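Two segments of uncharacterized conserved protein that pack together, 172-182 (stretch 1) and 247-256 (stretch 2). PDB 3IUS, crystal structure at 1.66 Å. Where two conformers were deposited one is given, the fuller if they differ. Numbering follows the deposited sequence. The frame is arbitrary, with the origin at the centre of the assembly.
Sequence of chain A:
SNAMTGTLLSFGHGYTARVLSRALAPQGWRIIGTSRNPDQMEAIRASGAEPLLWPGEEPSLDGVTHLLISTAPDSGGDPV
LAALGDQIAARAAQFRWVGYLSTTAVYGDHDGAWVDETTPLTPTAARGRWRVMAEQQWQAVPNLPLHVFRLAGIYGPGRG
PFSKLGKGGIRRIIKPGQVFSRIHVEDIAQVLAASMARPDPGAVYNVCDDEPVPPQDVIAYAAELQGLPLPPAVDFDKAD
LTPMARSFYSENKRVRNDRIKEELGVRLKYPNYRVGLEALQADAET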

ATOM      1  N   ARG A 172      21.980   8.363   6.471  1.00 33.04           N
ATOM      2  CA  ARG A 172      21.749   6.988   6.054  1.00 24.22           C
ATOM      3  C   ARG A 172      21.968   6.057   7.239  1.00 25.29           C
ATOM      4  O   ARG A 172      23.081   5.943   7.751  1.00 29.23           O
ATOM      5  CB  ARG A 172      22.659   6.618   4.876  1.00 18.85           C
ATOM      6  CG  ARG A 172      22.309   7.341   3.576  1.00 19.92           C
ATOM      7  CD  ARG A 172      23.265   6.991   2.444  1.00 20.89           C
ATOM      8  NE  ARG A 172      24.635   7.389   2.761  1.00 28.94           N
ATOM      9  CZ  ARG A 172      25.664   6.552   2.795  1.00 25.88           C
ATOM     10  NH1 ARG A 172      25.483   5.268   2.504  1.00 30.90           N
ATOM     11  NH2 ARG A 172      26.875   7.001   3.099  1.00 31.96           N
ATOM     12  N   ILE A 173      20.897   5.406   7.688  1.00 19.98           N
ATOM     13  CA  ILE A 173      20.982   4.476   8.807  1.00 19.32           C
ATOM     14  C   ILE A 173      21.425   3.105   8.315  1.00 19.15           C
ATOM     15  O   ILE A 173      20.764   2.498   7.464  1.00 21.17           O
ATOM     16  CB  ILE A 173      19.624   4.321   9.523  1.00 23.64           C
ATOM     17  CG1 ILE A 173      19.045   5.688   9.896  1.00 29.07           C
ATOM     18  CG2 ILE A 173      19.762   3.421  10.740  1.00 21.63           C
ATOM     19  CD1 ILE A 173      19.921   6.498  10.823  1.00 31.25           C
ATOM     20  N   ILE A 174      22.525   2.607   8.867  1.00 16.15           N
ATOM     21  CA  ILE A 174      23.089   1.330   8.436  1.00 19.01           C
ATOM     22  C   ILE A 174      22.816   0.182   9.413  1.00 15.07           C
ATOM     23  O   ILE A 174      23.431   0.094  10.464  1.00 17.50           O
ATOM     24  CB  ILE A 174      24.611   1.447   8.207  1.00 26.27           C
ATOM     25  CG1 ILE A 174      24.929   2.668   7.349  1.00 24.76           C
ATOM     26  CG2 ILE A 174      25.156   0.182   7.555  1.00 26.74           C
ATOM     27  CD1 ILE A 174      24.315   2.604   5.971  1.00 20.04           C
ATOM     28  N   LYS A 175      21.879  -0.702   9.066  1.00 14.82           N
ATOM     29  CA  LYS A 175      21.663  -1.919   9.836  1.00 19.94           C
ATOM     30  C   LYS A 175      22.155  -3.078   8.981  1.00 22.32           C
ATOM     31  O   LYS A 175      21.663  -3.275   7.867  1.00 17.50           O
ATOM     32  CB  LYS A 175      20.173  -2.114  10.130  1.00 17.31           C
ATOM     33  CG  LYS A 175      19.834  -3.438  10.803  1.00 28.01           C
ATOM     34  CD  LYS A 175      19.966  -3.343  12.308  1.00 27.09           C
ATOM     35  CE  LYS A 175      19.704  -4.679  12.982  1.00 26.24           C
ATOM     36  NZ  LYS A 175      18.349  -5.213  12.707  1.00 27.29           N
ATOM     37  N   PRO A 176      23.125  -3.851   9.494  1.00 21.69           N
ATOM     38  CA  PRO A 176      23.750  -4.905   8.694  1.00 14.08           C
ATOM     39  C   PRO A 176      22.708  -5.883   8.170  1.00 13.83           C
ATOM     40  O   PRO A 176      21.878  -6.358   8.945  1.00 18.21           O
ATOM     41  CB  PRO A 176      24.666  -5.613   9.700  1.00 30.96           C
ATOM     42  CG  PRO A 176      24.910  -4.611  10.763  1.00 28.64           C
ATOM     43  CD  PRO A 176      23.637  -3.834  10.875  1.00 26.19           C
ATOM     44  N   GLY A 177      22.752  -6.143   6.867  1.00 15.46           N
ATOM     45  CA  GLY A 177      21.859  -7.104   6.237  1.00 18.73           C
ATOM     46  C   GLY A 177      20.467  -6.582   5.948  1.00 17.19           C
ATOM     47  O   GLY A 177      19.700  -7.238   5.249  1.00 14.62           O
ATOM     48  N   GLN A 178      20.131  -5.413   6.486  1.00 17.87           N
ATOM     49  CA  GLN A 178      18.772  -4.882   6.358  1.00 19.14           C
ATOM     50  C   GLN A 178      18.384  -4.526   4.926  1.00 13.84           C
ATOM     51  O   GLN A 178      19.110  -3.846   4.223  1.00 14.52           O
ATOM     52  CB  GLN A 178      18.577  -3.654   7.248  1.00 21.05           C
ATOM     53  CG  GLN A 178      17.152  -3.132   7.248  1.00 14.15           C
ATOM     54  CD  GLN A 178      16.234  -3.975   8.105  1.00 27.05           C
ATOM     55  OE1 GLN A 178      16.551  -4.286   9.247  1.00 33.16           O
ATOM     56  NE2 GLN A 178      15.091  -4.353   7.555  1.00 13.91           N
ATOM     57  N   VAL A 179      17.225  -5.007   4.498  1.00 13.89           N
ATOM     58  CA  VAL A 179      16.650  -4.544   3.250  1.00 15.90           C
ATOM     59  C   VAL A 179      15.191  -4.172   3.500  1.00 15.67           C
ATOM     60  O   VAL A 179      14.565  -4.684   4.437  1.00 17.23           O
ATOM     61  CB  VAL A 179      16.733  -5.624   2.161  1.00 17.97           C
ATOM     62  CG1 VAL A 179      18.181  -5.981   1.863  1.00 17.04           C
ATOM     63  CG2 VAL A 179      15.959  -6.860   2.592  1.00 14.70           C
ATOM     64  N   PHE A 180      14.654  -3.278   2.674  1.00 13.98           N
ATOM     65  CA  PHE A 180      13.231  -2.950   2.721  1.00 19.91           C
ATOM     66  C   PHE A 180      12.548  -3.238   1.388  1.00 18.65           C
ATOM     67  O   PHE A 180      13.167  -3.164   0.330  1.00 22.83           O
ATOM     68  CB  PHE A 180      13.010  -1.486   3.104  1.00 18.98           C
ATOM     69  CG  PHE A 180      13.333  -1.178   4.532  1.00 25.54           C
ATOM     70  CD1 PHE A 180      12.965  -2.047   5.545  1.00 26.79           C
ATOM     71  CD2 PHE A 180      13.980  -0.002   4.867  1.00 31.37           C
ATOM     72  CE1 PHE A 180      13.253  -1.756   6.867  1.00 29.71           C
ATOM     73  CE2 PHE A 180      14.272   0.296   6.186  1.00 31.31           C
ATOM     74  CZ  PHE A 180      13.911  -0.585   7.186  1.00 27.67           C
ATOM     75  N   SER A 181      11.269  -3.585   1.436  1.00 18.33           N
ATOM     76  CA  SER A 181      10.533  -3.777   0.206  1.00 16.27           C
ATOM     77  C   SER A 181       9.864  -2.480  -0.218  1.00 14.14           C
ATOM     78  O   SER A 181       9.341  -1.733   0.617  1.00 15.55           O
ATOM     79  CB  SER A 181       9.467  -4.860   0.383  1.00 14.69           C
ATOM     80  OG  SER A 181      10.025  -6.004   0.987  1.00 21.17           O
ATOM     81  N   ARG A 182       9.870  -2.232  -1.525  1.00 14.46           N
ATOM     82  CA  ARG A 182       9.233  -1.055  -2.100  1.00 15.75           C
ATOM     83  C   ARG A 182       8.290  -1.410  -3.242  1.00 14.33           C
ATOM     84  O   ARG A 182       8.477  -2.418  -3.920  1.00 14.52           O
ATOM     85  CB  ARG A 182      10.285  -0.100  -2.655  1.00 21.72           C
ATOM     86  CG  ARG A 182      11.568  -0.023  -1.864  1.00 30.55           C
ATOM     87  CD  ARG A 182      12.400   1.142  -2.368  1.00 35.05           C
ATOM     88  NE  ARG A 182      11.629   2.383  -2.333  1.00 42.10           N
ATOM     89  CZ  ARG A 182      11.849   3.436  -3.115  1.00 39.88           C
ATOM     90  NH1 ARG A 182      12.822   3.420  -4.016  1.00 39.11           N
ATOM     91  NH2 ARG A 182      11.086   4.510  -3.003  1.00 46.96           N
ATOM     92  N   SER A 247      11.650   0.445  15.318  1.00 24.77           N
ATOM     93  CA  SER A 247      10.796  -0.710  15.063  0.50 26.15           C
ATOM     94  C   SER A 247      10.849  -1.154  13.603  1.00 31.33           C
ATOM     95  O   SER A 247      10.552  -2.308  13.285  1.00 31.62           O
ATOM     96  CB  SER A 247       9.350  -0.412  15.470  0.50 24.08           C
ATOM     97  OG  SER A 247       8.569  -1.596  15.483  0.50 28.40           O
ATOM     98  N   PHE A 248      11.225  -0.238  12.715  1.00 29.19           N
ATOM     99  CA  PHE A 248      11.283  -0.562  11.291  1.00 35.45           C
ATOM    100  C   PHE A 248      12.534  -1.354  10.931  1.00 35.96           C
ATOM    101  O   PHE A 248      12.592  -2.001   9.885  1.00 40.95           O
ATOM    102  CB  PHE A 248      11.189   0.704  10.439  1.00 43.75           C
ATOM    103  CG  PHE A 248       9.857   1.385  10.520  1.00 46.42           C
ATOM    104  CD1 PHE A 248       8.693   0.693  10.220  1.00 49.86           C
ATOM    105  CD2 PHE A 248       9.765   2.714  10.892  1.00 44.40           C
ATOM    106  CE1 PHE A 248       7.460   1.313  10.293  1.00 49.50           C
ATOM    107  CE2 PHE A 248       8.535   3.343  10.966  1.00 49.83           C
ATOM    108  CZ  PHE A 248       7.381   2.641  10.664  1.00 51.11           C
ATOM    109  N   TYR A 249      13.530  -1.302  11.807  1.00 21.78           N
ATOM    110  CA  TYR A 249      14.776  -2.021  11.598  1.00 20.77           C
ATOM    111  C   TYR A 249      14.833  -3.277  12.459  1.00 28.27           C
ATOM    112  O   TYR A 249      15.904  -3.848  12.663  1.00 35.58           O
ATOM    113  CB  TYR A 249      15.970  -1.112  11.911  1.00 21.65           C
ATOM    114  CG  TYR A 249      16.210  -0.030  10.882  1.00 24.80           C
ATOM    115  CD1 TYR A 249      17.082  -0.234   9.817  1.00 21.29           C
ATOM    116  CD2 TYR A 249      15.565   1.198  10.972  1.00 30.51           C
ATOM    117  CE1 TYR A 249      17.304   0.754   8.873  1.00 28.57           C
ATOM    118  CE2 TYR A 249      15.783   2.193  10.031  1.00 35.74           C
ATOM    119  CZ  TYR A 249      16.651   1.964   8.984  1.00 34.84           C
ATOM    120  OH  TYR A 249      16.868   2.950   8.050  1.00 39.32           O
ATOM    121  N   SER A 250      13.679  -3.708  12.960  1.00 28.59           N
ATOM    122  CA  SER A 250      13.622  -4.861  13.854  1.00 27.29           C
ATOM    123  C   SER A 250      13.109  -6.108  13.144  1.00 22.74           C
ATOM    124  O   SER A 250      13.044  -7.178  13.738  1.00 23.69           O
ATOM    125  CB  SER A 250      12.733  -4.566  15.064  1.00 34.31           C
ATOM    126  OG  SER A 250      11.375  -4.443  14.675  1.00 34.68           O
ATOM    127  N   GLU A 251      12.741  -5.959  11.878  1.00 21.90           N
ATOM    128  CA  GLU A 251      12.260  -7.083  11.085  1.00 18.41           C
ATOM    129  C   GLU A 251      12.916  -7.035   9.717  1.00 17.49           C
ATOM    130  O   GLU A 251      12.966  -5.984   9.087  1.00 18.19           O
ATOM    131  CB  GLU A 251      10.743  -7.013  10.906  1.00 25.06           C
ATOM    132  CG  GLU A 251       9.945  -7.207  12.175  1.00 34.53           C
ATOM    133  CD  GLU A 251       8.450  -7.187  11.925  1.00 41.24           C
ATOM    134  OE1 GLU A 251       8.009  -6.498  10.980  1.00 36.10           O
ATOM    135  OE2 GLU A 251       7.713  -7.864  12.674  1.00 49.17           O
ATOM    136  N   ASN A 252      13.400  -8.178   9.249  1.00 18.46           N
ATOM    137  CA  ASN A 252      14.031  -8.236   7.943  1.00 13.24           C
ATOM    138  C   ASN A 252      13.543  -9.445   7.155  1.00 13.23           C
ATOM    139  O   ASN A 252      13.652 -10.565   7.628  1.00 13.11           O
ATOM    140  CB  ASN A 252      15.548  -8.283   8.098  1.00 24.90           C
ATOM    141  CG  ASN A 252      16.271  -7.991   6.807  1.00 15.82           C
ATOM    142  OD1 ASN A 252      15.846  -7.143   6.020  1.00 14.75           O
ATOM    143  ND2 ASN A 252      17.361  -8.703   6.571  1.00 16.46           N
ATOM    144  N   LYS A 253      13.013  -9.206   5.959  1.00 13.05           N
ATOM    145  CA  LYS A 253      12.605 -10.288   5.070  1.00 12.87           C
ATOM    146  C   LYS A 253      12.676  -9.854   3.604  1.00 14.54           C
ATOM    147  O   LYS A 253      12.880  -8.680   3.307  1.00 17.93           O
ATOM    148  CB  LYS A 253      11.192 -10.760   5.416  1.00 14.19           C
ATOM    149  CG  LYS A 253      10.076  -9.833   4.944  1.00 16.31           C
ATOM    150  CD  LYS A 253       9.740  -8.768   5.960  1.00 19.19           C
ATOM    151  CE  LYS A 253       8.584  -7.897   5.482  1.00 21.24           C
ATOM    152  NZ  LYS A 253       8.400  -6.715   6.363  1.00 24.80           N
ATOM    153  N   ARG A 254      12.513 -10.808   2.692  1.00 14.90           N
ATOM    154  CA  ARG A 254      12.439 -10.507   1.273  1.00 12.75           C
ATOM    155  C   ARG A 254      11.135 -11.121   0.810  1.00 13.89           C
ATOM    156  O   ARG A 254      10.828 -12.248   1.182  1.00 14.74           O
ATOM    157  CB  ARG A 254      13.629 -11.115   0.523  1.00 12.63           C
ATOM    158  CG  ARG A 254      14.945 -10.366   0.755  1.00 12.73           C
ATOM    159  CD  ARG A 254      16.093 -11.082   0.061  1.00 12.64           C
ATOM    160  NE  ARG A 254      17.317 -10.279   0.046  1.00 12.78           N
ATOM    161  CZ  ARG A 254      18.149 -10.193   1.071  1.00 12.84           C
ATOM    162  NH1 ARG A 254      17.881 -10.843   2.195  1.00 12.87           N
ATOM    163  NH2 ARG A 254      19.246  -9.452   0.977  1.00 13.45           N
ATOM    164  N   VAL A 255      10.349 -10.357   0.054  1.00 12.80           N
ATOM    165  CA  VAL A 255       8.988 -10.769  -0.270  1.00 15.87           C
ATOM    166  C   VAL A 255       8.847 -11.130  -1.740  1.00 16.76           C
ATOM    167  O   VAL A 255       9.196 -10.335  -2.614  1.00 14.17           O
ATOM    168  CB  VAL A 255       7.972  -9.652   0.075  1.00 15.09           C
ATOM    169  CG1 VAL A 255       6.546 -10.138  -0.162  1.00 18.67           C
ATOM    170  CG2 VAL A 255       8.167  -9.178   1.524  1.00 15.06           C
ATOM    171  N   ARG A 256       8.307 -12.322  -2.002  1.00 12.60           N
ATOM    172  CA  ARG A 256       8.052 -12.798  -3.360  1.00 18.26           C
ATOM    173  C   ARG A 256       6.815 -12.115  -3.941  1.00 13.22           C
ATOM    174  O   ARG A 256       5.831 -11.892  -3.235  1.00 14.57           O
ATOM    175  CB  ARG A 256       7.826 -14.321  -3.379  1.00 13.85           C
ATOM    176  CG  ARG A 256       9.002 -15.187  -2.940  1.00 12.22           C
ATOM    177  CD  ARG A 256      10.170 -15.145  -3.929  1.00 17.58           C
ATOM    178  NE  ARG A 256      11.231 -16.076  -3.535  1.00 19.23           N
ATOM    179  CZ  ARG A 256      12.488 -16.020  -3.971  1.00 16.48           C
ATOM    180  NH1 ARG A 256      12.854 -15.081  -4.828  1.00 12.96           N
ATOM    181  NH2 ARG A 256      13.379 -16.914  -3.556  1.00 15.63           N
TER
HETATM  182  O   HOH W   1      20.821  -8.809   3.390  1.00 17.44           O
HETATM  183  O   HOH W   2      12.672  -6.306   5.336  1.00 14.72           O
HETATM  184  O   HOH W   3      12.697  -6.475   1.599  1.00 33.46           O

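When two largely irregular segments lie side by side without forming a regular sheet, side-chain amides and ammonium groups can do the work that backbone pairing does elsewhere. The contact between residues 172-182 and 247-256 illustrates the principle: every direct hydrogen bond between the stretches joins a side chain of one to a backbone group of the other.

The shortest is from Lys 175, whose NZ donates to Tyr 249 O at 2.8 Å, placing a charged ammonium against a carbonyl within the type I turn from Ser 247 to Ser 250. Asn 252 and Gln 178 then form a reciprocal arrangement. Val 179 N donates to Asn 252 OD1 at 3.0 Å, almost perfectly linear at 176°, so the asparagine side chain receives a peptide NH much as a neighbouring strand would. The other end of the same amide, Asn 252 ND2, reaches Gly 177 O at 3.1 Å, but this bond is weak, with an angle of only 131°. In the opposite sense, Gln 178 NE2 donates to Glu 251 O at 3.1 Å and 175°, while also donating within its own stretch to Val 179 O at 3.2 Å. Proximity alone does not make a bond: Gln 178 NE2 lies 3.3 Å from Asn 252 OD1, yet the angle is poor.

The backbone arrangement is parallel, with no direct backbone-to-backbone hydrogen bond between the stretches. Across the contact, Lys 175 lies nearest Tyr 249, Gln 178 nearest Asn 252, and Ser 181 nearest Arg 254, with CA separations of 6.0 to 7.1 Å; both chains therefore advance in the same direction. Lys 175 to Gln 178 form a type II turn, closed by Gln 178 N to Lys 175 O at 3.0 Å. Gly 177 occupies the position where a positive phi, here 80°, favours glycine.

Water extends the polar network. Water 1 donates to Gly 177 O at 2.7 Å and accepts from Arg 254 NH2 at 3.0 Å. Water 2 likewise links the two chains, donating to Val 179 O at 2.7 Å and accepting from Lys 253 N at 3.0 Å. Water 3 joins Lys 253 O, to which it donates at 2.8 Å, with Ser 181 OG, also 2.8 Å away.

Packing centres on Tyr 249, which has more area covered by the opposing stretch than any other residue here. Its ring is sandwiched: Ile 173 CG2 sits over one face, 4.2 Å from the centroid in a CH-pi contact, and the edge of Phe 180 approaches the opposite face, with centroids 5.3 Å apart and planes at 63°. This geometry directs the hydrogens on a ring edge toward pi electron density. The aliphatic part of Lys 175 adds to the enclosure, its CB 3.6 Å from Tyr 249 CD1, so one residue supplies both charge and hydrocarbon. Farther along, Val 179 CG2 lies over a face of the Arg 254 guanidinium, and Ser 181 OG approaches Val 255 CG2 at 3.7 Å.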